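Spermidine N(1)-acetyltransferase (Vibrio cholerae serotype O1, PDB 7KWJ) transfers an acetyl group from acetyl-CoA to the primary amino groups of spermidine and spermine, which protects the bacterium against polyamine toxicity. Local coordinates at residues R12-F17 / K65-L70; R105-S110 / C137-E142. The protein carries 10 engineered substitutions. All blocks are in the same frame, centred on the assembly; numbering follows the deposited sequence.

How the interactions relate
Both contacts lean helices on the same mixed sheet, on opposite sides of the chain's centre and about 23 Å apart between centres. Interaction 1 belongs to the first half of the chain: helix 15-22 meets the start of strand 67-77, in a partly buried spot where a phenyl ring rides on a leucine and a buried carboxylate stands nearby. Interaction 2 lies deeper, where helix 98-113 faces the turn leading into strand 140-148, and it rests on a single leucine against a phenylalanine. Aromatic carbon meets aliphatic carbon in both, but only interaction 1 sets a charged group against its leucine. The same helix segment 105-110 also touches strand 67-77, beyond the residues of interaction 1.

Interaction 1: R12-F17 / K65-L70; sequences RGDLRF and KNLIGL
F17 lays one face of its ring over the side-chain root of L67. The L67 CB sits 3.7 Å from the centroid of the F17 ring and only 16° off the ring normal, a CH-pi contact displaced toward the rim that carries the outer atoms. F17 CE2 and CZ both lie 3.6 Å from L67 CB. Further along, L67 CD1 runs back under the inner part of the ring and stands 3.8 Å from F17 CD2, so the two side chains slide past each other in opposite directions. At the outer edge the I68 O lies near the plane of the ring, 4.1 Å from F17 CZ.

D14 brings the second touch, crossing L67 at about a right angle; its carboxylate oxygen OD2 is the atom nearest the L67 CD1 methyl. Both L67 methyls are turned to this side. The leucine gives D14 no polar partner: the aspartate is buried, and its OD1 is paired in a salt bridge with R8 on strand 6-9, which probably steadies the carboxylate as an anion.

Torsions set this up. F17 points CG away from its backbone N (chi1 169°), which swings the ring off the helix toward the strand, while L67 keeps CG beside its own N (chi1 -51°) and reaches out to meet it. Behind L67, V59 and E61 of the neighbouring strand 56-61 touch its side chain. I68 turns to the other side, against I89 and within about 4 Å of the F98 side chain, two positions of the acetyl-CoA site. This is a helix-on-sheet contact of the GNAT fold, in which the first helix after the opening strand covers one face of the N-terminal antiparallel strands.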
loop_
_atom_site.group_PDB
_atom_site.type_symbol
_atom_site.label_atom_id
_atom_site.label_comp_id
_atom_site.label_asym_id
_atom_site.label_seq_id
_atom_site.Cartn_x
_atom_site.Cartn_y
_atom_site.Cartn_z
ATOM N N ARG B 12 -4.794 17.605 -18.259
ATOM C CA ARG B 12 -3.421 17.812 -17.803
ATOM C C ARG B 12 -2.622 18.674 -18.771
ATOM O O ARG B 12 -1.822 19.518 -18.350
ATOM C CB ARG B 12 -2.717 16.465 -17.615
ATOM C CG ARG B 12 -3.047 15.749 -16.319
ATOM C CD ARG B 12 -2.167 14.521 -16.132
ATOM N NE ARG B 12 -2.453 13.827 -14.879
ATOM C CZ ARG B 12 -3.399 12.904 -14.725
ATOM N NH1 ARG B 12 -3.576 12.332 -13.541
ATOM N NH2 ARG B 12 -4.169 12.548 -15.745
ATOM N N GLY B 13 -2.818 18.472 -20.075
ATOM C CA GLY B 13 -2.013 19.165 -21.066
ATOM C C GLY B 13 -2.149 20.673 -21.037
ATOM O O GLY B 13 -1.288 21.373 -21.582
ATOM N N ASP B 14 -3.206 21.193 -20.414
ATOM C CA ASP B 14 -3.452 22.629 -20.369
ATOM C C ASP B 14 -2.983 23.275 -19.074
ATOM O O ASP B 14 -3.110 24.495 -18.928
ATOM C CB ASP B 14 -4.945 22.913 -20.561
ATOM C CG ASP B 14 -5.517 22.231 -21.786
ATOM O OD1 ASP B 14 -5.929 21.059 -21.675
ATOM O OD2 ASP B 14 -5.552 22.865 -22.860
ATOM N N LEU B 15 -2.442 22.495 -18.134
ATOM C CA LEU B 15 -2.096 23.051 -16.829
ATOM C C LEU B 15 -1.007 24.108 -16.945
ATOM O O LEU B 15 -1.034 25.117 -16.230
ATOM C CB LEU B 15 -1.661 21.930 -15.885
ATOM C CG LEU B 15 -2.741 20.908 -15.527
ATOM C CD1 LEU B 15 -2.152 19.797 -14.676
ATOM C CD2 LEU B 15 -3.908 21.574 -14.809
ATOM N N ARG B 16 -0.037 23.900 -17.838
ATOM C CA ARG B 16 1.027 24.885 -18.003
ATOM C C ARG B 16 0.463 26.226 -18.458
ATOM O O ARG B 16 0.885 27.283 -17.973
ATOM C CB ARG B 16 2.070 24.371 -18.995
ATOM C CG ARG B 16 3.299 25.263 -19.135
ATOM C CD ARG B 16 4.112 25.332 -17.846
ATOM N NE ARG B 16 4.648 24.030 -17.453
ATOM C CZ ARG B 16 5.382 23.818 -16.364
ATOM N NH1 ARG B 16 5.674 24.824 -15.549
ATOM N NH2 ARG B 16 5.827 22.599 -16.090
ATOM N N PHE B 17 -0.493 26.204 -19.389
ATOM C CA PHE B 17 -1.148 27.442 -19.803
ATOM C C PHE B 17 -1.881 28.089 -18.634
ATOM O O PHE B 17 -1.790 29.307 -18.433
ATOM C CB PHE B 17 -2.115 27.163 -20.954
ATOM C CG PHE B 17 -3.025 28.317 -21.278
ATOM C CD1 PHE B 17 -2.600 29.342 -22.108
ATOM C CD2 PHE B 17 -4.308 28.371 -20.757
ATOM C CE1 PHE B 17 -3.438 30.402 -22.408
ATOM C CE2 PHE B 17 -5.149 29.430 -21.054
ATOM C CZ PHE B 17 -4.712 30.445 -21.880
ATOM N N LYS B 65 -8.176 26.731 -31.730
ATOM C CA LYS B 65 -7.762 26.098 -30.477
ATOM C C LYS B 65 -6.727 26.941 -29.735
ATOM O O LYS B 65 -5.775 26.419 -29.150
ATOM C CB LYS B 65 -7.233 24.683 -30.726
ATOM C CG LYS B 65 -8.286 23.722 -31.254
ATOM C CD LYS B 65 -7.732 22.317 -31.422
ATOM C CE LYS B 65 -8.808 21.348 -31.889
ATOM N NZ LYS B 65 -8.281 19.966 -32.068
ATOM N N ASN B 66 -6.916 28.260 -29.753
ATOM C CA ASN B 66 -6.116 29.173 -28.942
ATOM C C ASN B 66 -6.815 29.337 -27.597
ATOM O O ASN B 66 -7.856 29.994 -27.508
ATOM C CB ASN B 66 -5.947 30.522 -29.637
ATOM C CG ASN B 66 -5.377 30.392 -31.033
ATOM O OD1 ASN B 66 -6.108 30.451 -32.020
ATOM N ND2 ASN B 66 -4.064 30.215 -31.124
ATOM N N LEU B 67 -6.245 28.736 -26.552
ATOM C CA LEU B 67 -6.868 28.759 -25.234
ATOM C C LEU B 67 -7.077 30.195 -24.766
ATOM O O LEU B 67 -6.111 30.927 -24.532
ATOM C CB LEU B 67 -6.016 27.983 -24.229
ATOM C CG LEU B 67 -5.621 26.568 -24.662
ATOM C CD1 LEU B 67 -5.003 25.804 -23.501
ATOM C CD2 LEU B 67 -6.814 25.812 -25.235
ATOM N N ILE B 68 -8.338 30.598 -24.629
ATOM C CA ILE B 68 -8.655 31.975 -24.259
ATOM C C ILE B 68 -8.600 32.152 -22.746
ATOM O O ILE B 68 -7.884 33.018 -22.230
ATOM C CB ILE B 68 -10.034 32.376 -24.816
ATOM C CG1 ILE B 68 -10.039 32.318 -26.349
ATOM C CG2 ILE B 68 -10.427 33.763 -24.328
ATOM C CD1 ILE B 68 -9.075 33.285 -27.019
ATOM N N GLY B 69 -9.353 31.346 -22.022
ATOM C CA GLY B 69 -9.421 31.461 -20.578
ATOM C C GLY B 69 -9.953 30.199 -19.945
ATOM O O GLY B 69 -9.845 29.107 -20.507
ATOM N N LEU B 70 -10.542 30.352 -18.760
ATOM C CA LEU B 70 -11.024 29.227 -17.974
ATOM C C LEU B 70 -12.344 29.595 -17.313
ATOM O O LEU B 70 -12.521 30.724 -16.849
ATOM C CB LEU B 70 -9.999 28.822 -16.906
ATOM C CG LEU B 70 -10.338 27.618 -16.022
ATOM C CD1 LEU B 70 -10.053 26.310 -16.744
ATOM C CD2 LEU B 70 -9.565 27.691 -14.718
#

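Interaction 2: R105-S110 / C137-E142; sequences RALDYS and CGFVEE
L107 and F139 approach from opposite directions and meet through the ends of their side chains, and this apolar pair is most of the contact. The L107 CD2 methyl comes within 3.8 Å of F139 CZ, and the other methyl, L107 CD1, lies 3.9 Å from F139 CE1. Both methyls thus come to the CE1-CZ end of the phenyl ring from one side of its plane, obliquely. F139 leaves the backbone pointing neither at the helix nor away from it, and with CG beside the backbone N (chi1 -73°) its ring end comes nearer to L107. CD1 of L107 also rests 4.0 Å from the carbonyl oxygen of C137, a van der Waals touch. The surroundings are equally greasy: I163 touches both L107 and F139, I119 adds to the leucine side, and L121, M161 and I103 to the ring.

In the GNAT fold helix 98-113 follows the loop that binds acetyl-CoA, and here the turn after helix 128-136 is set against it. That turn is a Schellman motif: G138 leaves the helix with a positive phi of 107°, which glycine adopts readily, and delivers F139 at the mouth of strand 140-148. C137 packs on R100, an acetyl-CoA residue, while F139 lies about 4 Å from the side chain of Y134, the probable proton donor.

One side-chain hydrogen bond forms within segment 105-110. S110 OG donates to A106 O at 2.9 Å from above the carbonyl plane, and the same oxygen accepts S110 N, so two donors from one residue grip it.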
loop_
_atom_site.group_PDB
_atom_site.type_symbol
_atom_site.label_atom_id
_atom_site.label_comp_id
_atom_site.label_asym_id
_atom_site.label_seq_id
_atom_site.Cartn_x
_atom_site.Cartn_y
_atom_site.Cartn_z
ATOM N N ARG B 105 -22.557 30.858 -21.680
ATOM C CA ARG B 105 -22.295 29.469 -22.038
ATOM C C ARG B 105 -22.198 28.596 -20.793
ATOM O O ARG B 105 -22.686 27.460 -20.782
ATOM C CB ARG B 105 -21.009 29.372 -22.858
ATOM C CG ARG B 105 -20.878 28.087 -23.659
ATOM C CD ARG B 105 -21.755 28.111 -24.902
ATOM N NE ARG B 105 -21.376 29.188 -25.813
ATOM C CZ ARG B 105 -20.394 29.109 -26.707
ATOM N NH1 ARG B 105 -19.676 27.999 -26.820
ATOM N NH2 ARG B 105 -20.127 30.146 -27.490
ATOM N N ALA B 106 -21.570 29.111 -19.733
ATOM C CA ALA B 106 -21.500 28.366 -18.482
ATOM C C ALA B 106 -22.880 28.205 -17.860
ATOM O O ALA B 106 -23.234 27.116 -17.393
ATOM C CB ALA B 106 -20.555 29.068 -17.509
ATOM N N LEU B 107 -23.674 29.278 -17.845
ATOM C CA LEU B 107 -25.022 29.187 -17.296
ATOM C C LEU B 107 -25.866 28.189 -18.079
ATOM O O LEU B 107 -26.700 27.481 -17.502
ATOM C CB LEU B 107 -25.681 30.566 -17.296
ATOM C CG LEU B 107 -25.054 31.611 -16.373
ATOM C CD1 LEU B 107 -25.697 32.971 -16.596
ATOM C CD2 LEU B 107 -25.179 31.191 -14.915
ATOM N N ASP B 108 -25.662 28.114 -19.397
ATOM C CA ASP B 108 -26.406 27.152 -20.202
ATOM C C ASP B 108 -26.071 25.726 -19.786
ATOM O O ASP B 108 -26.963 24.886 -19.626
ATOM C CB ASP B 108 -26.107 27.369 -21.686
ATOM C CG ASP B 108 -27.105 26.668 -22.590
ATOM O OD1 ASP B 108 -28.272 27.110 -22.642
ATOM O OD2 ASP B 108 -26.724 25.677 -23.248
ATOM N N TYR B 109 -24.780 25.437 -19.601
ATOM C CA TYR B 109 -24.377 24.111 -19.144
ATOM C C TYR B 109 -24.898 23.833 -17.739
ATOM O O TYR B 109 -25.289 22.703 -17.425
ATOM C CB TYR B 109 -22.854 23.987 -19.188
ATOM C CG TYR B 109 -22.313 22.753 -18.501
ATOM C CD1 TYR B 109 -22.243 21.538 -19.167
ATOM C CD2 TYR B 109 -21.867 22.806 -17.187
ATOM C CE1 TYR B 109 -21.746 20.407 -18.543
ATOM C CE2 TYR B 109 -21.369 21.681 -16.553
ATOM C CZ TYR B 109 -21.311 20.485 -17.237
ATOM O OH TYR B 109 -20.815 19.362 -16.611
ATOM N N SER B 110 -24.916 24.856 -16.882
ATOM C CA SER B 110 -25.358 24.656 -15.506
ATOM C C SER B 110 -26.849 24.353 -15.442
ATOM O O SER B 110 -27.282 23.504 -14.653
ATOM C CB SER B 110 -25.034 25.892 -14.666
ATOM O OG SER B 110 -23.649 26.184 -14.694
ATOM N N CYS B 137 -25.566 40.024 -17.542
ATOM C CA CYS B 137 -25.744 38.613 -17.860
ATOM C C CYS B 137 -26.826 37.945 -17.019
ATOM O O CYS B 137 -27.003 36.727 -17.128
ATOM C CB CYS B 137 -24.420 37.865 -17.681
ATOM S SG CYS B 137 -23.144 38.345 -18.865
ATOM N N GLY B 138 -27.544 38.701 -16.192
ATOM C CA GLY B 138 -28.660 38.178 -15.428
ATOM C C GLY B 138 -28.392 38.004 -13.951
ATOM O O GLY B 138 -29.337 37.732 -13.199
ATOM N N PHE B 139 -27.148 38.148 -13.506
ATOM C CA PHE B 139 -26.848 38.001 -12.090
ATOM C C PHE B 139 -27.408 39.178 -11.302
ATOM O O PHE B 139 -27.455 40.314 -11.781
ATOM C CB PHE B 139 -25.339 37.893 -11.870
ATOM C CG PHE B 139 -24.756 36.580 -12.307
ATOM C CD1 PHE B 139 -24.382 36.377 -13.624
ATOM C CD2 PHE B 139 -24.580 35.549 -11.400
ATOM C CE1 PHE B 139 -23.844 35.169 -14.028
ATOM C CE2 PHE B 139 -24.045 34.340 -11.796
ATOM C CZ PHE B 139 -23.675 34.150 -13.112
ATOM N N VAL B 140 -27.843 38.892 -10.077
ATOM C CA VAL B 140 -28.401 39.893 -9.179
ATOM C C VAL B 140 -27.678 39.803 -7.845
ATOM O O VAL B 140 -27.326 38.709 -7.393
ATOM C CB VAL B 140 -29.920 39.702 -8.988
ATOM C CG1 VAL B 140 -30.440 40.613 -7.884
ATOM C CG2 VAL B 140 -30.652 39.967 -10.292
ATOM N N GLU B 141 -27.457 40.956 -7.218
ATOM C CA GLU B 141 -26.772 40.989 -5.934
ATOM C C GLU B 141 -27.666 40.418 -4.841
ATOM O O GLU B 141 -28.845 40.770 -4.737
ATOM C CB GLU B 141 -26.362 42.419 -5.589
ATOM C CG GLU B 141 -25.876 42.599 -4.158
ATOM C CD GLU B 141 -25.403 44.009 -3.879
ATOM O OE1 GLU B 141 -25.193 44.768 -4.849
ATOM O OE2 GLU B 141 -25.240 44.357 -2.691
ATOM N N GLU B 142 -27.097 39.528 -4.027
ATOM C CA GLU B 142 -27.772 38.992 -2.856
ATOM C C GLU B 142 -26.989 39.232 -1.574
ATOM O O GLU B 142 -27.483 38.896 -0.491
ATOM C CB GLU B 142 -28.030 37.488 -3.024
ATOM C CG GLU B 142 -26.790 36.668 -3.346
ATOM C CD GLU B 142 -27.098 35.193 -3.514
ATOM O OE1 GLU B 142 -28.254 34.792 -3.261
ATOM O OE2 GLU B 142 -26.185 34.433 -3.899
#